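Local structure of histidine acid phosphatase (Bifidobacterium longum subsp. infantis, 6RXE) at residues R8-K13 with L311-A316; I133-S138 with F395-A400. The protein probably hydrolyses phosphate groups from inositol polyphosphates, including inositol hexakisphosphate, and from 2,3-bisphosphoglycerate. All coordinates share one frame; numbering follows the deposited sequence. Where two conformers were deposited one is given.

Contact 1 of 2, residues R8-K13 with L311-A316. With IHS (D-myo-inositol-hexasulphate), chain C.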
# COMPACT_ATOMS: atom_id res chain seq x y z
N ARG A 8 5.42 -1.35 17.25
CA ARG A 8 6.69 -1.71 16.63
C ARG A 8 7.07 -0.74 15.52
O ARG A 8 8.21 -0.79 15.03
CB ARG A 8 6.65 -3.14 16.03
CG ARG A 8 7.19 -4.24 16.99
CD ARG A 8 8.74 -4.26 17.03
NE ARG A 8 9.32 -3.32 17.98
CZ ARG A 8 10.62 -3.25 18.27
NH1 ARG A 8 11.49 -4.08 17.68
NH2 ARG A 8 11.03 -2.33 19.13
N TYR A 9 6.13 0.10 15.09
CA TYR A 9 6.35 1.18 14.13
C TYR A 9 6.84 0.65 12.78
O TYR A 9 7.92 1.01 12.29
CB TYR A 9 7.32 2.22 14.70
CG TYR A 9 7.06 2.59 16.15
CD1 TYR A 9 5.96 3.36 16.52
CD2 TYR A 9 7.94 2.20 17.15
CE1 TYR A 9 5.73 3.71 17.84
CE2 TYR A 9 7.73 2.55 18.48
CZ TYR A 9 6.62 3.30 18.82
OH TYR A 9 6.40 3.64 20.14
N TYR A 10 6.01 -0.19 12.16
CA TYR A 10 6.29 -0.72 10.84
C TYR A 10 5.74 0.16 9.71
O TYR A 10 6.01 -0.13 8.54
CB TYR A 10 5.72 -2.13 10.70
CG TYR A 10 6.36 -3.15 11.62
CD1 TYR A 10 7.71 -3.06 11.92
CD2 TYR A 10 5.64 -4.20 12.16
CE1 TYR A 10 8.31 -3.98 12.75
CE2 TYR A 10 6.24 -5.13 12.99
CZ TYR A 10 7.58 -5.02 13.28
OH TYR A 10 8.23 -5.92 14.10
N SER A 11 5.00 1.22 10.04
CA SER A 11 4.46 2.14 9.04
C SER A 11 3.69 1.38 7.97
O SER A 11 3.02 0.38 8.26
CB SER A 11 5.59 2.97 8.42
OG SER A 11 5.10 3.87 7.44
N SER A 12 3.80 1.81 6.71
CA SER A 12 3.10 1.16 5.60
C SER A 12 3.63 -0.23 5.27
O SER A 12 3.11 -0.86 4.35
CB SER A 12 3.16 2.04 4.35
OG SER A 12 4.45 2.58 4.16
N LYS A 13 4.64 -0.73 5.98
CA LYS A 13 5.06 -2.12 5.83
C LYS A 13 4.52 -3.00 6.95
O LYS A 13 4.95 -4.15 7.09
CB LYS A 13 6.58 -2.22 5.73
CG LYS A 13 7.12 -1.84 4.35
CD LYS A 13 7.06 -0.32 4.18
CE LYS A 13 7.35 0.15 2.79
NZ LYS A 13 6.81 1.53 2.60
N LEU A 311 14.75 -1.30 5.87
CA LEU A 311 15.10 -2.72 5.95
C LEU A 311 14.52 -3.35 7.22
O LEU A 311 13.99 -4.47 7.18
CB LEU A 311 16.62 -2.90 5.90
CG LEU A 311 17.30 -2.52 4.58
CD1 LEU A 311 18.77 -2.89 4.63
CD2 LEU A 311 16.61 -3.21 3.42
N TYR A 312 14.61 -2.63 8.34
CA TYR A 312 14.02 -3.13 9.58
C TYR A 312 12.52 -3.40 9.41
O TYR A 312 12.02 -4.42 9.88
CB TYR A 312 14.29 -2.13 10.71
CG TYR A 312 13.36 -2.19 11.90
CD1 TYR A 312 13.32 -3.29 12.74
CD2 TYR A 312 12.55 -1.10 12.22
CE1 TYR A 312 12.47 -3.34 13.83
CE2 TYR A 312 11.71 -1.13 13.33
CZ TYR A 312 11.67 -2.25 14.13
OH TYR A 312 10.83 -2.29 15.22
N ILE A 313 11.81 -2.52 8.70
CA ILE A 313 10.36 -2.70 8.59
C ILE A 313 10.00 -3.74 7.54
O ILE A 313 9.01 -4.47 7.70
CB ILE A 313 9.63 -1.37 8.33
CG1 ILE A 313 10.04 -0.73 7.01
CG2 ILE A 313 9.82 -0.42 9.51
CD1 ILE A 313 9.32 0.56 6.73
N ILE A 314 10.76 -3.86 6.45
CA ILE A 314 10.43 -4.87 5.46
C ILE A 314 10.71 -6.26 6.01
O ILE A 314 10.07 -7.23 5.59
CB ILE A 314 11.17 -4.64 4.13
CG1 ILE A 314 10.48 -5.41 3.00
CG2 ILE A 314 12.63 -5.08 4.23
CD1 ILE A 314 9.07 -4.95 2.72
N ALA A 315 11.65 -6.39 6.95
CA ALA A 315 11.90 -7.69 7.55
C ALA A 315 10.65 -8.25 8.23
O ALA A 315 10.48 -9.48 8.31
CB ALA A 315 13.06 -7.60 8.55
N ALA A 316 9.76 -7.38 8.71
CA ALA A 316 8.51 -7.84 9.31
C ALA A 316 7.60 -8.54 8.31
O ALA A 316 6.70 -9.28 8.72
CB ALA A 316 7.77 -6.66 9.94
C1 IHS C . 7.19 3.02 -3.85
O1 IHS C . 8.51 3.51 -3.98
S1 IHS C . 8.71 4.98 -3.70
C2 IHS C . 7.08 2.30 -2.53
O2 IHS C . 8.01 5.37 -2.44
S2 IHS C . 9.13 1.24 -1.42
C3 IHS C . 5.66 1.73 -2.36
O3 IHS C . 10.17 5.31 -3.63
S3 IHS C . 5.05 1.72 0.06
C4 IHS C . 5.23 0.84 -3.51
O4 IHS C . 8.27 5.83 -4.88
S4 IHS C . 3.34 -0.88 -3.13
C5 IHS C . 5.47 1.49 -4.87
S5 IHS C . 4.18 0.73 -6.94
C6 IHS C . 6.85 2.09 -5.02
S6 IHS C . 7.96 2.40 -7.21
O12 IHS C . 8.04 1.25 -2.52
O13 IHS C . 5.59 1.00 -1.16
O14 IHS C . 3.79 0.57 -3.37
O15 IHS C . 5.30 0.48 -5.90
O16 IHS C . 6.90 2.80 -6.22
O22 IHS C . 9.53 2.62 -0.98
O23 IHS C . 6.07 2.72 0.61
O24 IHS C . 1.97 -0.86 -2.48
O25 IHS C . 4.64 1.67 -8.02
O26 IHS C . 7.63 1.10 -7.88
O32 IHS C . 10.34 0.45 -1.90
O33 IHS C . 3.73 2.41 -0.24
O34 IHS C . 4.33 -1.66 -2.29
O35 IHS C . 2.93 1.20 -6.29
O36 IHS C . 9.33 2.34 -6.57
O42 IHS C . 8.59 0.68 -0.12
O43 IHS C . 4.64 0.71 1.13
O44 IHS C . 3.36 -1.68 -4.40
O45 IHS C . 3.92 -0.51 -7.72
O46 IHS C . 8.16 3.50 -8.23
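Tyr-10 presents both faces and an edge of its ring to neighbours. Ala-316 CB lies 3.7 Å from the Tyr-10 ring centroid and 10° off the normal, a CH-pi contact, while Arg-8 CB rests nearer the rim of the opposite face. The contact illustrates how an irregular N-terminal peptide can be fastened to a helix: residues 8-13 run across the last part of helix 301-315, in the helical region of this branch 2 histidine phosphatase. At the edge, Tyr-10 CD1 meets Ile-313 CG2, and an edge of Tyr-10 is directed at the face of Tyr-312 in an offset edge-to-face pair with planes 60° apart. Tyr-312, with CG anti to the backbone N, reaches across the peptide, and Tyr-312 OH donates to Arg-8 O at 3.0 Å, in the carbonyl plane and on a lone pair. The same OH lies over a face of the Arg-8 guanidinium, a close approach but a poor angle for bonding. Phe-334 stacks on Tyr-312 from outside the two segments.

Toward the ligand the chemistry changes from apolar to ionic. Lys-13 CG lies beside Ile-314 CD1, and a bend at chi2 (75°) brings Lys-13 CD to 3.5 Å from Ile-313 CD1 before the amine turns to the bound inositol hexasulphate. Replacing Lys-13 by an alanine would remove the amine, which is likely to cost one sulfate of the ligand a positive charge and to leave Ile-313 CD1 without its aliphatic neighbour. Lys-13 NZ donates to Ser-12 OG at 3.0 Å; its approach to ligand O23 is doubtfully short, whereas Lys-13 NZ donates to ligand O43 at 2.7 Å.

Contact 2 of 2, residues I133-S138 with F395-A400. With IHS (D-myo-inositol-hexasulphate), chain C.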
# COMPACT_ATOMS: atom_id res chain seq x y z
N ILE A 133 -18.13 -13.61 -11.26
CA ILE A 133 -17.22 -12.88 -10.39
C ILE A 133 -16.09 -12.33 -11.25
O ILE A 133 -15.50 -13.05 -12.06
CB ILE A 133 -16.67 -13.79 -9.27
CG1 ILE A 133 -17.82 -14.31 -8.41
CG2 ILE A 133 -15.64 -13.04 -8.44
CD1 ILE A 133 -17.44 -15.41 -7.45
N ALA A 134 -15.80 -11.04 -11.07
CA ALA A 134 -14.79 -10.34 -11.86
C ALA A 134 -13.55 -10.13 -11.01
O ALA A 134 -13.62 -9.49 -9.95
CB ALA A 134 -15.33 -9.01 -12.37
N TYR A 135 -12.42 -10.65 -11.47
CA TYR A 135 -11.14 -10.49 -10.80
C TYR A 135 -10.29 -9.49 -11.57
O TYR A 135 -10.16 -9.60 -12.79
CB TYR A 135 -10.40 -11.83 -10.68
CG TYR A 135 -10.86 -12.67 -9.52
CD1 TYR A 135 -10.51 -12.33 -8.22
CD2 TYR A 135 -11.65 -13.80 -9.71
CE1 TYR A 135 -10.92 -13.09 -7.14
CE2 TYR A 135 -12.07 -14.57 -8.64
CZ TYR A 135 -11.70 -14.21 -7.36
OH TYR A 135 -12.10 -14.96 -6.28
N GLN A 136 -9.72 -8.52 -10.87
CA GLN A 136 -8.97 -7.46 -11.53
C GLN A 136 -7.67 -7.21 -10.78
O GLN A 136 -7.62 -7.28 -9.55
CB GLN A 136 -9.77 -6.16 -11.62
CG GLN A 136 -11.09 -6.28 -12.39
CD GLN A 136 -11.78 -4.95 -12.57
OE1 GLN A 136 -11.28 -3.92 -12.13
NE2 GLN A 136 -12.94 -4.97 -13.21
N SER A 137 -6.63 -6.92 -11.54
CA SER A 137 -5.32 -6.59 -11.00
C SER A 137 -4.78 -5.36 -11.71
O SER A 137 -5.20 -5.03 -12.82
CB SER A 137 -4.34 -7.77 -11.16
OG SER A 137 -3.00 -7.34 -11.01
N SER A 138 -3.86 -4.68 -11.03
CA SER A 138 -3.12 -3.58 -11.64
C SER A 138 -2.20 -4.06 -12.75
O SER A 138 -1.79 -3.26 -13.60
CB SER A 138 -2.29 -2.87 -10.58
OG SER A 138 -1.20 -3.69 -10.20
N PHE A 395 -13.63 -8.04 -7.42
CA PHE A 395 -12.52 -8.08 -6.48
C PHE A 395 -11.27 -7.52 -7.16
O PHE A 395 -10.77 -8.12 -8.12
CB PHE A 395 -12.25 -9.50 -5.99
CG PHE A 395 -13.41 -10.13 -5.25
CD1 PHE A 395 -13.97 -9.52 -4.13
CD2 PHE A 395 -13.92 -11.36 -5.65
CE1 PHE A 395 -15.02 -10.11 -3.45
CE2 PHE A 395 -14.97 -11.95 -4.97
CZ PHE A 395 -15.52 -11.33 -3.87
N ARG A 396 -10.75 -6.40 -6.65
CA ARG A 396 -9.62 -5.73 -7.27
C ARG A 396 -8.40 -5.79 -6.36
O ARG A 396 -8.51 -5.68 -5.14
CB ARG A 396 -9.95 -4.28 -7.59
CG ARG A 396 -11.32 -4.06 -8.22
CD ARG A 396 -11.74 -2.60 -8.05
NE ARG A 396 -12.99 -2.26 -8.74
CZ ARG A 396 -14.20 -2.37 -8.21
NH1 ARG A 396 -14.35 -2.82 -6.97
NH2 ARG A 396 -15.27 -2.01 -8.91
N PHE A 397 -7.22 -5.92 -6.98
CA PHE A 397 -5.97 -6.04 -6.25
C PHE A 397 -4.97 -5.03 -6.80
O PHE A 397 -4.73 -4.99 -8.01
CB PHE A 397 -5.45 -7.48 -6.33
CG PHE A 397 -6.40 -8.48 -5.72
CD1 PHE A 397 -7.45 -9.00 -6.47
CD2 PHE A 397 -6.29 -8.84 -4.39
CE1 PHE A 397 -8.35 -9.88 -5.90
CE2 PHE A 397 -7.19 -9.72 -3.82
CZ PHE A 397 -8.22 -10.25 -4.57
N ALA A 398 -4.41 -4.21 -5.91
CA ALA A 398 -3.63 -3.05 -6.28
C ALA A 398 -2.57 -2.72 -5.24
O ALA A 398 -1.84 -3.61 -4.78
CB ALA A 398 -4.55 -1.84 -6.50
N HIS A 399 -2.46 -1.45 -4.84
CA HIS A 399 -1.25 -0.95 -4.22
C HIS A 399 -1.57 0.04 -3.11
O HIS A 399 -2.69 0.54 -2.97
CB HIS A 399 -0.35 -0.28 -5.26
CG HIS A 399 -0.01 -1.17 -6.42
ND1 HIS A 399 1.09 -1.99 -6.43
CD2 HIS A 399 -0.67 -1.40 -7.58
CE1 HIS A 399 1.12 -2.67 -7.56
NE2 HIS A 399 0.07 -2.34 -8.27
N ALA A 400 -0.54 0.33 -2.30
CA ALA A 400 -0.63 1.41 -1.33
C ALA A 400 -0.87 2.75 -2.02
O ALA A 400 -1.60 3.61 -1.50
CB ALA A 400 0.63 1.47 -0.48
C1 IHS C . 7.19 3.02 -3.85
O1 IHS C . 8.51 3.51 -3.98
S1 IHS C . 8.71 4.98 -3.70
C2 IHS C . 7.08 2.30 -2.53
O2 IHS C . 8.01 5.37 -2.44
S2 IHS C . 9.13 1.24 -1.42
C3 IHS C . 5.66 1.73 -2.36
O3 IHS C . 10.17 5.31 -3.63
S3 IHS C . 5.05 1.72 0.06
C4 IHS C . 5.23 0.84 -3.51
O4 IHS C . 8.27 5.83 -4.88
S4 IHS C . 3.34 -0.88 -3.13
C5 IHS C . 5.47 1.49 -4.87
S5 IHS C . 4.18 0.73 -6.94
C6 IHS C . 6.85 2.09 -5.02
S6 IHS C . 7.96 2.40 -7.21
O12 IHS C . 8.04 1.25 -2.52
O13 IHS C . 5.59 1.00 -1.16
O14 IHS C . 3.79 0.57 -3.37
O15 IHS C . 5.30 0.48 -5.90
O16 IHS C . 6.90 2.80 -6.22
O22 IHS C . 9.53 2.62 -0.98
O23 IHS C . 6.07 2.72 0.61
O24 IHS C . 1.97 -0.86 -2.48
O25 IHS C . 4.64 1.67 -8.02
O26 IHS C . 7.63 1.10 -7.88
O32 IHS C . 10.34 0.45 -1.90
O33 IHS C . 3.73 2.41 -0.24
O34 IHS C . 4.33 -1.66 -2.29
O35 IHS C . 2.93 1.20 -6.29
O36 IHS C . 9.33 2.34 -6.57
O42 IHS C . 8.59 0.68 -0.12
O43 IHS C . 4.64 0.71 1.13
O44 IHS C . 3.36 -1.68 -4.40
O45 IHS C . 3.92 -0.51 -7.72
O46 IHS C . 8.16 3.50 -8.23
O HOH W 1 -12.10 -1.41 -11.24
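Phe-395 pairs with Tyr-135, and Phe-397 with Ser-137, on the densely filled face of two parallel strands whose axes differ in direction by 11°. Tyr-135 and Phe-395 lie side by side with ring planes oblique at 41°, Tyr-135 CE1 coming 3.8 Å from Phe-395 CD2. Ile-133 CG2 packs on the CD2-CE2 side of Phe-395, 3.7 Å from Phe-395 CD2, and Phe-397 CE1 meets the edge of the Tyr-135 ring. Phe-150 of helix 141-157 adds to this aromatic layer, meeting Phe-395 and Phe-397.

The other face is looser and polar. Gln-136 and Arg-396 extend the same way, amide and guanidinium planes 82° apart, and meet through a water that donates to Gln-136 OE1 and accepts from Arg-396 NE, each at 2.8 Å. Asn-184 also holds the glutamine oxygen, and the arginine's buried charge is balanced by Asp-377 and Glu-40.

Between the faces, Phe-395 N donates to Ala-134 O, Gln-136 N to Phe-395 O, Phe-397 N to Gln-136 O and Ser-138 N to Phe-397 O, the zigzag of a parallel ladder. Beyond it, Ser-138 OG, in one of two conformers, approaches His-399 NE2, a pairing therefore tentative. His-399 ND1 donates to ligand O44 at 3.1 Å, and Ala-400 N gives a nearly straight bond to ligand O24 at 2.8 Å, where the start of helix 400-410 would probably favour an anion. Strand ends opening onto a helix N-terminus are typical of an alpha/beta active site, and the His-Ala-Glu sequence beginning at His-399 matches the signature of MINPP-type histidine phosphatases.

Overall arrangement
Both contacts are buried, and they hold different elements: contact 1 ties an N-terminal loop to a helix, contact 2 joins two neighbouring strands of the central sheet. Their centres lie about 24 Å apart on opposite sides of the chain's centre, and although their nearest atoms come within about 5 Å they do not touch. Contact 1 depends chiefly on side chains, with a single hydrogen bond between its segments; contact 2 rests on a backbone ladder. What unites them is the bound hexasulphate, met by a lysine amine from contact 1 and by histidine and helix-start N-H groups from contact 2, so helical and sheet regions together line one anion pocket.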